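Local coordinates for cell envelope-related transcriptional attenuator domain-containing protein (Streptococcus agalactiae, PDB 3OKZ) that is of unknown function but probably helps attach polymers to the bacterial cell wall, as LytR/CpsA/Psr proteins do, at residues A[18-23]-A[232-237]. Sequence-based numbering, arbitrary orientation.
Sequences KPFSIL and LAYKDS
Y234 reaches F20 and K18 from a type I turn, L232 to K235, closed by a 3.0 Å backbone hydrogen bond from K235 N to L232 O. The partner segment 18-23 is extended: K18 and P19 lead into strand 20-28, which runs between 41-51 and 111-116 in the central mixed sheet of this LytR/CpsA/Psr-family protein. The two backbones stay apart, and the gap is spanned by the side chains of Y234 and F20, with the Y234 hydroxyl reaching K18 O.

The tyrosine ring offers a face to the edge of F20 in a T-shaped pair, with centroids 4.9 Å apart and planes at 84°. F20 CE2 comes in over that face, lying above the rim nearest Y234 CE2 and CD2 rather than above the ring centre. The phenylalanine ring gets there because its CG sits between the backbone N and carbonyl carbon (chi1 69°). Another aromatic, Y111, also meets F20 at roughly a right angle, while I50 of strand 41-51 touches both F20 and Y234.

Past the ring, Y234 OH donates a long hydrogen bond of 3.3 Å to K18 O, arriving 40° out of the carbonyl plane. K18 NZ is engaged elsewhere, in a salt bridge with D279 OD2.

Chemically, then, a largely apolar aromatic contact is finished by one modest polar link: the phenol buries its ring against the sheet and gives its hydroxyl a backbone acceptor, tying the loop before strand 241-252 to the residues leading into strand 20-28 and to its first residue, F20.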
loop_
_atom_site.group_PDB
_atom_site.type_symbol
_atom_site.label_atom_id
_atom_site.label_comp_id
_atom_site.label_asym_id
_atom_site.label_seq_id
_atom_site.Cartn_x
_atom_site.Cartn_y
_atom_site.Cartn_z
ATOM N N LYS A 18 -2.101 20.357 7.142
ATOM C CA LYS A 18 -1.095 20.411 6.080
ATOM C C LYS A 18 -1.135 19.097 5.286
ATOM O O LYS A 18 -1.386 18.030 5.855
ATOM C CB LYS A 18 0.289 20.603 6.709
ATOM C CG LYS A 18 1.429 20.759 5.714
ATOM C CD LYS A 18 1.314 22.050 4.893
ATOM C CE LYS A 18 2.324 22.069 3.740
ATOM N NZ LYS A 18 2.091 23.181 2.771
ATOM N N PRO A 19 -0.898 19.156 3.958
ATOM C CA PRO A 19 -0.908 17.959 3.107
ATOM C C PRO A 19 -0.012 16.884 3.710
ATOM O O PRO A 19 1.029 17.196 4.293
ATOM C CB PRO A 19 -0.355 18.473 1.786
ATOM C CG PRO A 19 -0.822 19.874 1.755
ATOM C CD PRO A 19 -0.561 20.345 3.159
ATOM N N PHE A 20 -0.387 15.619 3.581
ATOM C CA PHE A 20 0.466 14.611 4.168
ATOM C C PHE A 20 0.516 13.298 3.415
ATOM O O PHE A 20 -0.268 13.063 2.497
ATOM C CB PHE A 20 0.052 14.381 5.613
ATOM C CG PHE A 20 -1.285 13.717 5.760
ATOM C CD1 PHE A 20 -1.379 12.331 5.883
ATOM C CD2 PHE A 20 -2.457 14.476 5.789
ATOM C CE1 PHE A 20 -2.621 11.713 6.037
ATOM C CE2 PHE A 20 -3.707 13.861 5.944
ATOM C CZ PHE A 20 -3.788 12.482 6.069
ATOM N N SER A 21 1.475 12.461 3.809
ATOM C CA SER A 21 1.669 11.151 3.206
ATOM C C SER A 21 1.539 10.088 4.265
ATOM O O SER A 21 2.055 10.224 5.373
ATOM C CB SER A 21 3.051 11.035 2.557
ATOM O OG SER A 21 4.102 11.023 3.514
ATOM N N ILE A 22 0.821 9.034 3.916
ATOM C CA ILE A 22 0.639 7.923 4.822
ATOM C C ILE A 22 0.906 6.644 4.041
ATOM O O ILE A 22 0.457 6.480 2.903
ATOM C CB ILE A 22 -0.791 7.901 5.396
ATOM C CG1 ILE A 22 -0.965 6.699 6.326
ATOM C CG2 ILE A 22 -1.797 7.880 4.265
ATOM C CD1 ILE A 22 -2.355 6.590 6.962
ATOM N N LEU A 23 1.686 5.763 4.646
ATOM C CA LEU A 23 1.998 4.490 4.035
ATOM C C LEU A 23 0.906 3.565 4.499
ATOM O O LEU A 23 0.824 3.228 5.686
ATOM C CB LEU A 23 3.337 3.964 4.523
ATOM C CG LEU A 23 3.698 2.600 3.935
ATOM C CD1 LEU A 23 3.686 2.699 2.423
ATOM C CD2 LEU A 23 5.068 2.170 4.419
ATOM N N LEU A 232 -11.562 15.280 9.713
ATOM C CA LEU A 232 -12.679 15.669 8.853
ATOM C C LEU A 232 -12.211 16.727 7.863
ATOM O O LEU A 232 -12.780 16.887 6.782
ATOM C CB LEU A 232 -13.815 16.247 9.688
ATOM C CG LEU A 232 -14.825 15.330 10.377
ATOM C CD1 LEU A 232 -14.236 13.963 10.675
ATOM C CD2 LEU A 232 -15.276 16.020 11.654
ATOM N N ALA A 233 -11.171 17.455 8.245
ATOM C CA ALA A 233 -10.638 18.489 7.387
ATOM C C ALA A 233 -10.176 17.917 6.055
ATOM O O ALA A 233 -10.036 18.662 5.083
ATOM C CB ALA A 233 -9.486 19.202 8.079
ATOM N N TYR A 234 -9.949 16.602 5.993
ATOM C CA TYR A 234 -9.486 15.989 4.745
ATOM C C TYR A 234 -10.547 15.149 4.022
ATOM O O TYR A 234 -10.300 14.604 2.938
ATOM C CB TYR A 234 -8.247 15.133 5.004
ATOM C CG TYR A 234 -7.122 15.837 5.741
ATOM C CD1 TYR A 234 -7.187 16.042 7.116
ATOM C CD2 TYR A 234 -5.969 16.255 5.066
ATOM C CE1 TYR A 234 -6.127 16.639 7.816
ATOM C CE2 TYR A 234 -4.905 16.854 5.751
ATOM C CZ TYR A 234 -4.990 17.038 7.130
ATOM O OH TYR A 234 -3.933 17.590 7.828
ATOM N N LYS A 235 -11.734 15.069 4.621
ATOM C CA LYS A 235 -12.848 14.299 4.062
ATOM C C LYS A 235 -13.206 14.708 2.636
ATOM O O LYS A 235 -13.615 13.875 1.829
ATOM C CB LYS A 235 -14.090 14.427 4.963
ATOM C CG LYS A 235 -15.367 13.827 4.360
ATOM C CD LYS A 235 -16.611 14.431 4.985
ATOM C CE LYS A 235 -17.791 14.416 4.021
ATOM N NZ LYS A 235 -18.361 13.053 3.793
ATOM N N ASP A 236 -13.065 15.989 2.321
ATOM C CA ASP A 236 -13.391 16.468 0.980
ATOM C C ASP A 236 -12.312 16.030 0.005
ATOM O O ASP A 236 -12.591 15.738 -1.154
ATOM C CB ASP A 236 -13.501 17.995 0.973
ATOM C CG ASP A 236 -14.251 18.524 2.175
ATOM O OD1 ASP A 236 -13.735 18.380 3.306
ATOM O OD2 ASP A 236 -15.358 19.071 1.994
ATOM N N SER A 237 -11.077 15.989 0.492
ATOM C CA SER A 237 -9.933 15.603 -0.323
ATOM C C SER A 237 -10.067 14.183 -0.841
ATOM O O SER A 237 -9.621 13.866 -1.948
ATOM C CB SER A 237 -8.637 15.728 0.484
ATOM O OG SER A 237 -8.375 17.085 0.799
#